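Local coordinates for Zn-dependent hydrolase of metallo-beta-lactamase superfamily TM0207 (Thermotoga maritima, PDB 1VJN), which is probably a zinc-dependent hydrolase of the metallo-beta-lactamase superfamily, acting on a substrate that is not established, at residues A50-E55 / R73-P78; V91-D96 / N106-F111; V118-D123 / V141-V146. All blocks are in the same frame, centred on the assembly; numbering follows the deposited sequence.

How the contacts relate
The three contacts sample both sheets of the metallo-beta-lactamase sandwich. Contact 1 pairs two strands of the six-stranded sheet, one of them, 73-75, an edge strand; contacts 2 and 3 lie in the eight-stranded sheet. Their centres are about 11 Å apart, and strands 105-113 and 116-120 join them, Phe111 N lying 2.7 Å from Val118 O and Asn106 OD1 2.8 Å from Asp123 N. Contacts 1 and 2, about 13 Å between centres, meet across the sheets: Phe109 CZ packs 3.6 Å from Ile75 O. Contacts 1 and 3 do not touch, their nearest atoms about 6 Å apart. The loops that follow strands 52-54 and 116-120 lead toward the probable metal site.

Contact 1: residues A50-E55 / R73-P78; sequences ADVVTE and RVIDRP
Val53 O is gripped by one hydrogen bond and one weaker contact: Ile75 N donates to it at 2.8 Å, nearly along the C=O axis, and Val74 CA lies 3.3 Å from Val53 O in a CA-H...O contact. Likewise Arg73 O accepts from Val53 N (2.9 Å) with a CA-H contact from Val52, and Ile75 O from Glu55 N (3.0 Å, bent to 147°) with one from Thr54. This parallel pair belongs to one sheet of the metallo-beta-lactamase sandwich, 73-75 at its edge and 52-54 flanked beyond by strand 30-34. Beyond Glu55 the chain enters the loop that carries the HxHxDH sequence, the usual metal-binding motif of this family. On the face toward the other sheet, the side chains of Val52 and Ile75 cross obliquely, CG1 of the first touching CD1 of the second at 3.8 Å, and Phe109 packs on Thr54 and Ile75. Arg73 starts anti to its backbone N (chi1 170°), then bends twice so that NH1 reaches Val74 O at 3.3 Å, the oxygen close to the guanidinium plane although NH1 stands above that carbonyl's plane. Glu55 meets Asp76 CB to CB at 4.0 Å, while its OE2 accepts from His65 ND1.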
ATOM      1  N   ALA A  50      -1.054   7.032 -15.659  1.00 24.28           N
ATOM      2  CA  ALA A  50      -1.826   6.044 -14.970  1.00 17.58           C
ATOM      3  C   ALA A  50      -3.089   5.638 -15.732  1.00 16.17           C
ATOM      4  O   ALA A  50      -3.695   6.454 -16.401  1.00 13.85           O
ATOM      5  CB  ALA A  50      -2.181   6.597 -13.602  1.00 18.39           C
ATOM      6  N   ASP A  51      -3.495   4.375 -15.542  1.00 16.68           N
ATOM      7  CA  ASP A  51      -4.811   3.827 -15.916  1.00 17.25           C
ATOM      8  C   ASP A  51      -5.835   3.931 -14.776  1.00 17.31           C
ATOM      9  O   ASP A  51      -7.039   4.098 -14.986  1.00 16.00           O
ATOM     10  CB  ASP A  51      -4.628   2.356 -16.272  1.00 15.92           C
ATOM     11  CG  ASP A  51      -3.628   2.175 -17.400  1.00 22.15           C
ATOM     12  OD1 ASP A  51      -3.957   2.623 -18.506  1.00 29.53           O
ATOM     13  OD2 ASP A  51      -2.490   1.673 -17.269  1.00 25.87           O
ATOM     14  N   VAL A  52      -5.334   3.743 -13.580  1.00 18.72           N
ATOM     15  CA  VAL A  52      -6.133   3.850 -12.382  1.00 18.73           C
ATOM     16  C   VAL A  52      -5.416   4.703 -11.337  1.00 20.53           C
ATOM     17  O   VAL A  52      -4.173   4.638 -11.154  1.00 17.60           O
ATOM     18  CB  VAL A  52      -6.461   2.462 -11.780  1.00 21.78           C
ATOM     19  CG1 VAL A  52      -7.396   2.598 -10.503  1.00 20.36           C
ATOM     20  CG2 VAL A  52      -7.056   1.585 -12.829  1.00 23.54           C
ATOM     21  N   VAL A  53      -6.221   5.507 -10.646  1.00 16.18           N
ATOM     22  CA  VAL A  53      -5.775   6.163  -9.437  1.00 15.71           C
ATOM     23  C   VAL A  53      -6.706   5.752  -8.313  1.00 17.37           C
ATOM     24  O   VAL A  53      -7.932   5.901  -8.430  1.00 18.07           O
ATOM     25  CB  VAL A  53      -5.763   7.707  -9.578  1.00 14.77           C
ATOM     26  CG1 VAL A  53      -5.468   8.369  -8.251  1.00 21.53           C
ATOM     27  CG2 VAL A  53      -4.756   8.157 -10.605  1.00 15.74           C
ATOM     28  N   THR A  54      -6.152   5.237  -7.216  1.00 15.55           N
ATOM     29  CA  THR A  54      -6.987   5.038  -6.014  1.00 17.65           C
ATOM     30  C   THR A  54      -6.694   6.028  -4.868  1.00 20.35           C
ATOM     31  O   THR A  54      -5.568   6.494  -4.716  1.00 19.95           O
ATOM     32  CB  THR A  54      -6.788   3.646  -5.481  1.00 19.04           C
ATOM     33  OG1 THR A  54      -5.418   3.479  -5.108  1.00 17.52           O
ATOM     34  CG2 THR A  54      -7.103   2.541  -6.553  1.00 18.06           C
ATOM     35  N   GLU A  55      -7.710   6.292  -4.032  1.00 22.03           N
ATOM     36  CA  GLU A  55      -7.591   7.214  -2.914  1.00 21.50           C
ATOM     37  C   GLU A  55      -8.173   6.572  -1.685  1.00 17.54           C
ATOM     38  O   GLU A  55      -9.369   6.361  -1.627  1.00 16.95           O
ATOM     39  CB  GLU A  55      -8.406   8.506  -3.166  1.00 20.76           C
ATOM     40  CG  GLU A  55      -8.096   9.287  -4.440  1.00 33.06           C
ATOM     41  CD  GLU A  55      -6.863  10.163  -4.377  1.00 47.12           C
ATOM     42  OE1 GLU A  55      -6.118  10.177  -3.342  1.00 51.15           O
ATOM     43  OE2 GLU A  55      -6.664  10.860  -5.401  1.00 52.61           O
ATOM     44  N   ARG A  73      -9.108   6.061 -14.443  1.00 15.14           N
ATOM     45  CA  ARG A  73     -10.267   5.874 -13.615  1.00 17.31           C
ATOM     46  C   ARG A  73      -9.856   6.183 -12.171  1.00 16.84           C
ATOM     47  O   ARG A  73      -8.892   5.612 -11.656  1.00 18.34           O
ATOM     48  CB  ARG A  73     -10.740   4.428 -13.721  1.00 17.22           C
ATOM     49  CG  ARG A  73     -11.791   4.006 -12.734  1.00 19.05           C
ATOM     50  CD  ARG A  73     -12.958   4.904 -12.710  1.00 30.43           C
ATOM     51  NE  ARG A  73     -14.194   4.127 -12.759  1.00 44.72           N
ATOM     52  CZ  ARG A  73     -14.999   3.919 -11.737  1.00 32.05           C
ATOM     53  NH1 ARG A  73     -14.746   4.447 -10.530  1.00 33.02           N
ATOM     54  NH2 ARG A  73     -16.097   3.221 -11.939  1.00 46.31           N
ATOM     55  N   VAL A  74     -10.559   7.116 -11.527  1.00 15.66           N
ATOM     56  CA  VAL A  74     -10.301   7.431 -10.123  1.00 16.54           C
ATOM     57  C   VAL A  74     -11.228   6.524  -9.325  1.00 16.65           C
ATOM     58  O   VAL A  74     -12.405   6.540  -9.597  1.00 15.44           O
ATOM     59  CB  VAL A  74     -10.684   8.862  -9.791  1.00 15.28           C
ATOM     60  CG1 VAL A  74     -10.506   9.114  -8.247  1.00 18.37           C
ATOM     61  CG2 VAL A  74      -9.851   9.805 -10.593  1.00 19.79           C
ATOM     62  N   ILE A  75     -10.714   5.780  -8.346  1.00 16.17           N
ATOM     63  CA  ILE A  75     -11.545   4.958  -7.463  1.00 19.79           C
ATOM     64  C   ILE A  75     -11.328   5.466  -6.033  1.00 18.77           C
ATOM     65  O   ILE A  75     -10.214   5.472  -5.533  1.00 17.84           O
ATOM     66  CB  ILE A  75     -11.202   3.478  -7.583  1.00 17.26           C
ATOM     67  CG1 ILE A  75     -11.309   3.020  -9.005  1.00 22.01           C
ATOM     68  CG2 ILE A  75     -12.135   2.604  -6.763  1.00 22.85           C
ATOM     69  CD1 ILE A  75     -10.878   1.624  -9.208  1.00 17.88           C
ATOM     70  N   ASP A  76     -12.403   5.994  -5.431  1.00 20.07           N
ATOM     71  CA  ASP A  76     -12.346   6.514  -4.084  1.00 22.66           C
ATOM     72  C   ASP A  76     -13.509   6.042  -3.216  1.00 22.79           C
ATOM     73  O   ASP A  76     -13.792   6.658  -2.218  1.00 23.49           O
ATOM     74  CB  ASP A  76     -12.308   8.034  -4.099  1.00 23.62           C
ATOM     75  CG  ASP A  76     -13.495   8.651  -4.801  1.00 30.32           C
ATOM     76  OD1 ASP A  76     -14.474   7.950  -5.162  1.00 31.39           O
ATOM     77  OD2 ASP A  76     -13.519   9.862  -5.070  1.00 44.42           O
ATOM     78  N   ARG A  77     -14.128   4.928  -3.593  1.00 23.63           N
ATOM     79  CA  ARG A  77     -15.199   4.302  -2.835  1.00 21.97           C
ATOM     80  C   ARG A  77     -14.988   2.799  -2.763  1.00 21.56           C
ATOM     81  O   ARG A  77     -14.396   2.226  -3.666  1.00 23.57           O
ATOM     82  CB  ARG A  77     -16.544   4.592  -3.497  1.00 21.78           C
ATOM     83  CG  ARG A  77     -16.921   6.002  -3.343  1.00 25.03           C
ATOM     84  CD  ARG A  77     -18.072   6.481  -4.128  1.00 42.08           C
ATOM     85  NE  ARG A  77     -18.159   7.918  -3.866  1.00 52.38           N
ATOM     86  CZ  ARG A  77     -18.831   8.478  -2.855  1.00 57.31           C
ATOM     87  NH1 ARG A  77     -19.583   7.745  -2.022  1.00 57.50           N
ATOM     88  NH2 ARG A  77     -18.788   9.804  -2.721  1.00 60.86           N
ATOM     89  N   PRO A  78     -15.509   2.153  -1.711  1.00 19.03           N
ATOM     90  CA  PRO A  78     -15.451   0.682  -1.604  1.00 20.72           C
ATOM     91  C   PRO A  78     -16.241  -0.053  -2.727  1.00 22.76           C
ATOM     92  O   PRO A  78     -17.067   0.544  -3.396  1.00 22.70           O
ATOM     93  CB  PRO A  78     -16.045   0.396  -0.220  1.00 20.74           C
ATOM     94  CG  PRO A  78     -16.668   1.622   0.238  1.00 20.01           C
ATOM     95  CD  PRO A  78     -16.191   2.762  -0.555  1.00 22.50           C
TER

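Contact 2: residues V91-D96 / N106-F111; sequences VETFHD and NIVFVF
Segment 91-96 runs antiparallel to 106-111, with Val91 and Val108 as a hydrogen-bonded pair (Val91 N to Val108 O 2.8 Å, Val108 N to Val91 O 2.9 Å) and Glu92 opposite Ile107 as a non-hydrogen-bonded pair, before segment 91-96 turns a corner at Thr93. At that corner Thr93 N gives Asn106 O a nearly straight bond (2.9 Å, 171°), and Asn106 N reaches Phe94 O at 3.1 Å from above the carbonyl plane. Phe94 N is buried here without a partner. The side chains of Thr93 and Asn106 run alongside each other in the same direction. Thr93 OG1 sits in the crowded position between backbone N and carbonyl carbon (chi1 60°), where it accepts from Asn106 ND2 at 3.0 Å, close to the amide plane. The two strands form a beta hairpin in the larger sheet of the metallo-beta-lactamase fold, and Asn106 ties it to the loop after the next strand: ND2 also donates to Leu121 O, and OD1 accepts from Asp123 N. Three bonds thus fix the rotation of this buried carboxamide. Thr93 CG2 and Val108 CG2, on roughly perpendicular side chains, are pressed to 3.5 Å, tighter than usual. Helix 130-136 packs against Val91, Thr93 and Val108. On the other face of the sheet, Ile107 CG2 lies 3.5 Å above the ring plane of Phe109, toward its rim.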
ATOM      1  N   VAL A  91     -12.207  -1.763   0.371  1.00 17.79           N
ATOM      2  CA  VAL A  91     -12.824  -2.264   1.636  1.00 20.97           C
ATOM      3  C   VAL A  91     -12.707  -1.141   2.640  1.00 19.24           C
ATOM      4  O   VAL A  91     -11.623  -0.689   2.888  1.00 19.98           O
ATOM      5  CB  VAL A  91     -12.094  -3.553   2.131  1.00 21.16           C
ATOM      6  CG1 VAL A  91     -12.551  -3.998   3.484  1.00 22.86           C
ATOM      7  CG2 VAL A  91     -12.265  -4.660   1.136  1.00 23.35           C
ATOM      8  N   GLU A  92     -13.829  -0.635   3.143  1.00 15.05           N
ATOM      9  CA  GLU A  92     -13.812   0.457   4.097  1.00 21.23           C
ATOM     10  C   GLU A  92     -13.479  -0.138   5.459  1.00 23.32           C
ATOM     11  O   GLU A  92     -14.025  -1.192   5.834  1.00 22.95           O
ATOM     12  CB  GLU A  92     -15.178   1.141   4.151  1.00 25.50           C
ATOM     13  CG  GLU A  92     -15.200   2.578   4.659  1.00 35.48           C
ATOM     14  CD  GLU A  92     -16.430   3.328   4.104  1.00 54.08           C
ATOM     15  OE1 GLU A  92     -17.580   2.806   4.228  1.00 55.00           O
ATOM     16  OE2 GLU A  92     -16.259   4.426   3.518  1.00 55.47           O
ATOM     17  N   THR A  93     -12.541   0.494   6.151  1.00 22.68           N
ATOM     18  CA  THR A  93     -12.148   0.066   7.485  1.00 21.74           C
ATOM     19  C   THR A  93     -12.528   1.072   8.548  1.00 26.38           C
ATOM     20  O   THR A  93     -12.421   0.793   9.756  1.00 24.27           O
ATOM     21  CB  THR A  93     -10.657  -0.203   7.590  1.00 21.63           C
ATOM     22  OG1 THR A  93      -9.852   0.952   7.283  1.00 19.76           O
ATOM     23  CG2 THR A  93     -10.239  -1.247   6.653  1.00 20.80           C
ATOM     24  N   PHE A  94     -12.896   2.262   8.091  1.00 25.53           N
ATOM     25  CA  PHE A  94     -13.372   3.280   8.940  1.00 31.28           C
ATOM     26  C   PHE A  94     -14.296   4.185   8.137  1.00 35.55           C
ATOM     27  O   PHE A  94     -14.031   4.478   6.946  1.00 36.74           O
ATOM     28  CB  PHE A  94     -12.231   4.132   9.468  1.00 33.74           C
ATOM     29  CG  PHE A  94     -12.717   5.268  10.305  1.00 37.15           C
ATOM     30  CD1 PHE A  94     -13.346   5.002  11.513  1.00 39.28           C
ATOM     31  CD2 PHE A  94     -12.628   6.588   9.857  1.00 30.23           C
ATOM     32  CE1 PHE A  94     -13.858   6.046  12.300  1.00 45.29           C
ATOM     33  CE2 PHE A  94     -13.130   7.643  10.631  1.00 34.88           C
ATOM     34  CZ  PHE A  94     -13.753   7.368  11.855  1.00 40.94           C
ATOM     35  N   HIS A  95     -15.352   4.635   8.794  1.00 39.29           N
ATOM     36  CA  HIS A  95     -16.197   5.720   8.288  1.00 47.11           C
ATOM     37  C   HIS A  95     -17.047   6.253   9.455  1.00 50.26           C
ATOM     38  O   HIS A  95     -17.800   5.481  10.040  1.00 49.98           O
ATOM     39  CB  HIS A  95     -17.092   5.223   7.154  1.00 49.40           C
ATOM     40  CG  HIS A  95     -17.961   6.286   6.545  1.00 58.47           C
ATOM     41  ND1 HIS A  95     -18.920   6.973   7.263  1.00 63.75           N
ATOM     42  CD2 HIS A  95     -18.039   6.752   5.272  1.00 62.52           C
ATOM     43  CE1 HIS A  95     -19.536   7.828   6.465  1.00 62.24           C
ATOM     44  NE2 HIS A  95     -19.019   7.715   5.253  1.00 65.73           N
ATOM     45  N   ASP A  96     -16.917   7.549   9.780  1.00 53.70           N
ATOM     46  CA  ASP A  96     -17.525   8.141  10.994  1.00 57.00           C
ATOM     47  C   ASP A  96     -19.030   8.407  10.869  1.00 57.48           C
ATOM     48  O   ASP A  96     -19.534   8.651   9.774  1.00 59.52           O
ATOM     49  CB  ASP A  96     -16.826   9.451  11.369  1.00 58.58           C
ATOM     50  N   ASN A 106     -11.372   5.418   5.556  1.00 18.90           N
ATOM     51  CA  ASN A 106     -10.154   4.751   5.086  1.00 17.70           C
ATOM     52  C   ASN A 106     -10.570   3.584   4.236  1.00 19.44           C
ATOM     53  O   ASN A 106     -11.295   2.701   4.679  1.00 21.37           O
ATOM     54  CB  ASN A 106      -9.247   4.298   6.232  1.00 17.88           C
ATOM     55  CG  ASN A 106      -7.920   3.832   5.752  1.00 18.62           C
ATOM     56  OD1 ASN A 106      -7.092   4.634   5.265  1.00 18.91           O
ATOM     57  ND2 ASN A 106      -7.705   2.526   5.811  1.00 12.44           N
ATOM     58  N   ILE A 107     -10.151   3.618   2.979  1.00 19.53           N
ATOM     59  CA  ILE A 107     -10.416   2.516   2.107  1.00 17.95           C
ATOM     60  C   ILE A 107      -9.097   1.822   1.796  1.00 16.97           C
ATOM     61  O   ILE A 107      -8.184   2.431   1.304  1.00 18.09           O
ATOM     62  CB  ILE A 107     -11.072   2.981   0.847  1.00 16.44           C
ATOM     63  CG1 ILE A 107     -12.342   3.783   1.165  1.00 22.45           C
ATOM     64  CG2 ILE A 107     -11.457   1.764  -0.050  1.00 19.43           C
ATOM     65  CD1 ILE A 107     -12.946   4.436  -0.008  1.00 33.10           C
ATOM     66  N   VAL A 108      -9.080   0.529   2.107  1.00 19.57           N
ATOM     67  CA  VAL A 108      -8.045  -0.429   1.761  1.00 21.18           C
ATOM     68  C   VAL A 108      -8.358  -0.917   0.348  1.00 17.51           C
ATOM     69  O   VAL A 108      -9.498  -1.281   0.036  1.00 18.72           O
ATOM     70  CB  VAL A 108      -8.128  -1.631   2.745  1.00 19.11           C
ATOM     71  CG1 VAL A 108      -7.312  -2.757   2.296  1.00 22.10           C
ATOM     72  CG2 VAL A 108      -7.789  -1.185   4.173  1.00 16.84           C
ATOM     73  N   PHE A 109      -7.370  -0.902  -0.522  1.00 17.53           N
ATOM     74  CA  PHE A 109      -7.554  -1.414  -1.873  1.00 15.60           C
ATOM     75  C   PHE A 109      -6.760  -2.656  -2.101  1.00 16.84           C
ATOM     76  O   PHE A 109      -5.617  -2.758  -1.675  1.00 17.87           O
ATOM     77  CB  PHE A 109      -7.149  -0.329  -2.898  1.00 15.90           C
ATOM     78  CG  PHE A 109      -8.178   0.749  -3.019  1.00 17.27           C
ATOM     79  CD1 PHE A 109      -9.345   0.505  -3.714  1.00 14.18           C
ATOM     80  CD2 PHE A 109      -8.008   1.992  -2.433  1.00 20.39           C
ATOM     81  CE1 PHE A 109     -10.301   1.453  -3.804  1.00 21.72           C
ATOM     82  CE2 PHE A 109      -9.001   2.943  -2.536  1.00 18.99           C
ATOM     83  CZ  PHE A 109     -10.112   2.690  -3.210  1.00 18.57           C
ATOM     84  N   VAL A 110      -7.353  -3.606  -2.794  1.00 18.56           N
ATOM     85  CA  VAL A 110      -6.677  -4.816  -3.134  1.00 18.11           C
ATOM     86  C   VAL A 110      -6.598  -4.908  -4.671  1.00 19.14           C
ATOM     87  O   VAL A 110      -7.591  -4.771  -5.360  1.00 19.65           O
ATOM     88  CB  VAL A 110      -7.408  -6.011  -2.549  1.00 22.71           C
ATOM     89  CG1 VAL A 110      -6.674  -7.289  -2.857  1.00 15.70           C
ATOM     90  CG2 VAL A 110      -7.535  -5.868  -1.038  1.00 20.81           C
ATOM     91  N   PHE A 111      -5.413  -5.143  -5.182  1.00 17.78           N
ATOM     92  CA  PHE A 111      -5.183  -5.269  -6.625  1.00 21.94           C
ATOM     93  C   PHE A 111      -4.781  -6.712  -6.934  1.00 26.32           C
ATOM     94  O   PHE A 111      -3.857  -7.273  -6.322  1.00 23.92           O
ATOM     95  CB  PHE A 111      -4.105  -4.294  -7.074  1.00 20.36           C
ATOM     96  CG  PHE A 111      -4.312  -2.919  -6.539  1.00 23.95           C
ATOM     97  CD1 PHE A 111      -5.162  -2.037  -7.187  1.00 28.27           C
ATOM     98  CD2 PHE A 111      -3.688  -2.512  -5.386  1.00 22.45           C
ATOM     99  CE1 PHE A 111      -5.368  -0.786  -6.704  1.00 28.13           C
ATOM    100  CE2 PHE A 111      -3.902  -1.254  -4.889  1.00 24.80           C
ATOM    101  CZ  PHE A 111      -4.747  -0.395  -5.531  1.00 21.17           C
TER

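Contact 3: residues V118-D123 / V141-V146; sequences VCHLGD and VLLVPV
Three backbone bonds set the parallel pairing: Cys119 N to Val141 O and Leu143 N to Cys119 O, both 2.8 Å and nearly along the C=O axis, then a longer one from Leu121 N to Leu143 O at 3.1 Å. Apolar contacts fill both faces. On one, Leu142 CD1 touches Cys119 CB at 3.7 Å and Leu121 CD1 at 3.5 Å, the two leucines crossing obliquely; Leu121 CD1 also lies alongside Val144 CG2, and helix 154-163 packs on this cluster. On the other, Val118 and Val141 stand side by side, and Leu143 CD1 approaches His120 CD2 obliquely at 3.8 Å. The polar part is the His120 imidazole, with CG anti to the backbone N (chi1 -173°). Its ND1 accepts from Gly122 N at 3.1 Å, Gly122 N lying 31° out of the ring plane, while NE2 donates to Ala21 O; the buried ring is held at both nitrogens, consistent with a neutral form protonated at NE2. Gly122 O meets Pro145 CG. Strands 116-120 and 141-145, linked through helix 130-136, make a beta-alpha-beta unit; the loop after strand 116-120 brings Asp123 beside His57 and close to His173, consistent with the metal site of metallo-beta-lactamase-fold hydrolases.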
ATOM      1  N   VAL A 118      -1.947  -7.573  -4.331  1.00 17.43           N
ATOM      2  CA  VAL A 118      -1.269  -6.478  -3.677  1.00 17.63           C
ATOM      3  C   VAL A 118      -2.303  -5.734  -2.883  1.00 17.38           C
ATOM      4  O   VAL A 118      -3.419  -5.510  -3.385  1.00 18.05           O
ATOM      5  CB  VAL A 118      -0.615  -5.535  -4.709  1.00 20.17           C
ATOM      6  CG1 VAL A 118       0.135  -4.395  -3.999  1.00 20.42           C
ATOM      7  CG2 VAL A 118       0.326  -6.316  -5.629  1.00 24.63           C
ATOM      8  N   CYS A 119      -1.943  -5.361  -1.654  1.00 19.28           N
ATOM      9  CA  CYS A 119      -2.826  -4.616  -0.738  1.00 20.28           C
ATOM     10  C   CYS A 119      -2.207  -3.335  -0.199  1.00 18.16           C
ATOM     11  O   CYS A 119      -1.195  -3.347   0.476  1.00 18.55           O
ATOM     12  CB  CYS A 119      -3.245  -5.492   0.467  1.00 23.95           C
ATOM     13  SG  CYS A 119      -4.483  -4.747   1.559  1.00 22.60           S
ATOM     14  N   HIS A 120      -2.905  -2.231  -0.410  1.00 16.95           N
ATOM     15  CA  HIS A 120      -2.518  -0.961   0.162  1.00 16.79           C
ATOM     16  C   HIS A 120      -3.472  -0.673   1.296  1.00 17.73           C
ATOM     17  O   HIS A 120      -4.672  -0.436   1.095  1.00 15.52           O
ATOM     18  CB  HIS A 120      -2.650   0.117  -0.897  1.00 17.93           C
ATOM     19  CG  HIS A 120      -2.129   1.457  -0.497  1.00 22.59           C
ATOM     20  ND1 HIS A 120      -2.762   2.263   0.426  1.00 18.48           N
ATOM     21  CD2 HIS A 120      -1.093   2.178  -0.986  1.00 17.41           C
ATOM     22  CE1 HIS A 120      -2.092   3.398   0.530  1.00 30.43           C
ATOM     23  NE2 HIS A 120      -1.098   3.387  -0.346  1.00 22.65           N
ATOM     24  N   LEU A 121      -2.943  -0.604   2.498  1.00 16.59           N
ATOM     25  CA  LEU A 121      -3.814  -0.468   3.649  1.00 17.14           C
ATOM     26  C   LEU A 121      -4.263   0.955   4.015  1.00 20.42           C
ATOM     27  O   LEU A 121      -5.061   1.121   4.935  1.00 22.38           O
ATOM     28  CB  LEU A 121      -3.178  -1.166   4.830  1.00 17.23           C
ATOM     29  CG  LEU A 121      -3.234  -2.721   4.835  1.00 14.37           C
ATOM     30  CD1 LEU A 121      -2.382  -3.234   5.988  1.00 17.46           C
ATOM     31  CD2 LEU A 121      -4.662  -3.309   4.914  1.00 20.35           C
ATOM     32  N   GLY A 122      -3.772   1.966   3.316  1.00 19.66           N
ATOM     33  CA  GLY A 122      -4.159   3.345   3.561  1.00 22.08           C
ATOM     34  C   GLY A 122      -3.555   3.789   4.901  1.00 21.13           C
ATOM     35  O   GLY A 122      -2.422   3.487   5.201  1.00 23.58           O
ATOM     36  N   ASP A 123      -4.355   4.494   5.701  1.00 20.45           N
ATOM     37  CA  ASP A 123      -3.980   4.989   7.018  1.00 16.80           C
ATOM     38  C   ASP A 123      -4.673   4.161   8.091  1.00 16.66           C
ATOM     39  O   ASP A 123      -5.176   4.670   9.067  1.00 23.19           O
ATOM     40  CB  ASP A 123      -4.418   6.435   7.082  1.00 20.99           C
ATOM     41  CG  ASP A 123      -3.652   7.298   6.082  1.00 30.46           C
ATOM     42  OD1 ASP A 123      -2.418   7.172   6.024  1.00 40.47           O
ATOM     43  OD2 ASP A 123      -4.174   8.086   5.295  1.00 47.78           O
ATOM     44  N   VAL A 141       1.671  -9.078  -1.555  1.00 17.32           N
ATOM     45  CA  VAL A 141       2.442  -7.881  -1.266  1.00 17.92           C
ATOM     46  C   VAL A 141       1.583  -6.934  -0.451  1.00 16.91           C
ATOM     47  O   VAL A 141       0.532  -6.471  -0.928  1.00 18.42           O
ATOM     48  CB  VAL A 141       2.909  -7.140  -2.562  1.00 18.88           C
ATOM     49  CG1 VAL A 141       3.814  -5.963  -2.215  1.00 18.23           C
ATOM     50  CG2 VAL A 141       3.618  -8.043  -3.479  1.00 17.74           C
ATOM     51  N   LEU A 142       2.015  -6.662   0.775  1.00 15.68           N
ATOM     52  CA  LEU A 142       1.313  -5.786   1.690  1.00 18.25           C
ATOM     53  C   LEU A 142       2.043  -4.435   1.907  1.00 17.79           C
ATOM     54  O   LEU A 142       3.200  -4.403   2.292  1.00 18.97           O
ATOM     55  CB  LEU A 142       1.112  -6.502   3.040  1.00 19.59           C
ATOM     56  CG  LEU A 142       0.268  -5.757   4.057  1.00 18.94           C
ATOM     57  CD1 LEU A 142      -1.151  -5.479   3.540  1.00 21.60           C
ATOM     58  CD2 LEU A 142       0.250  -6.611   5.301  1.00 19.61           C
ATOM     59  N   LEU A 143       1.323  -3.343   1.687  1.00 15.58           N
ATOM     60  CA  LEU A 143       1.797  -1.992   1.975  1.00 17.22           C
ATOM     61  C   LEU A 143       1.120  -1.564   3.267  1.00 20.44           C
ATOM     62  O   LEU A 143      -0.115  -1.422   3.308  1.00 19.08           O
ATOM     63  CB  LEU A 143       1.443  -1.058   0.836  1.00 21.05           C
ATOM     64  CG  LEU A 143       1.811  -1.600  -0.569  1.00 24.39           C
ATOM     65  CD1 LEU A 143       1.333  -0.610  -1.647  1.00 27.99           C
ATOM     66  CD2 LEU A 143       3.240  -1.848  -0.720  1.00 29.85           C
ATOM     67  N   VAL A 144       1.913  -1.388   4.333  1.00 21.56           N
ATOM     68  CA  VAL A 144       1.319  -1.322   5.692  1.00 19.71           C
ATOM     69  C   VAL A 144       1.917  -0.134   6.487  1.00 18.52           C
ATOM     70  O   VAL A 144       3.116   0.033   6.510  1.00 19.13           O
ATOM     71  CB  VAL A 144       1.489  -2.708   6.448  1.00 18.00           C
ATOM     72  CG1 VAL A 144       2.921  -3.027   6.683  1.00 20.04           C
ATOM     73  CG2 VAL A 144       0.800  -2.714   7.804  1.00 20.32           C
ATOM     74  N   PRO A 145       1.072   0.723   7.082  1.00 19.22           N
ATOM     75  CA  PRO A 145       1.535   1.806   7.904  1.00 22.18           C
ATOM     76  C   PRO A 145       2.036   1.277   9.245  1.00 19.12           C
ATOM     77  O   PRO A 145       1.485   0.309   9.735  1.00 18.44           O
ATOM     78  CB  PRO A 145       0.265   2.662   8.106  1.00 19.87           C
ATOM     79  CG  PRO A 145      -0.846   1.726   8.002  1.00 20.22           C
ATOM     80  CD  PRO A 145      -0.396   0.699   7.031  1.00 21.89           C
ATOM     81  N   VAL A 146       3.092   1.878   9.795  1.00 18.75           N
ATOM     82  CA  VAL A 146       3.688   1.430  11.035  1.00 19.60           C
ATOM     83  C   VAL A 146       4.104   2.538  12.021  1.00 19.57           C
ATOM     84  O   VAL A 146       4.790   2.252  13.002  1.00 21.69           O
ATOM     85  CB  VAL A 146       4.966   0.577  10.744  1.00 17.25           C
ATOM     86  CG1 VAL A 146       4.625  -0.635   9.865  1.00 18.46           C
ATOM     87  CG2 VAL A 146       6.111   1.428  10.110  1.00 17.97           C
TER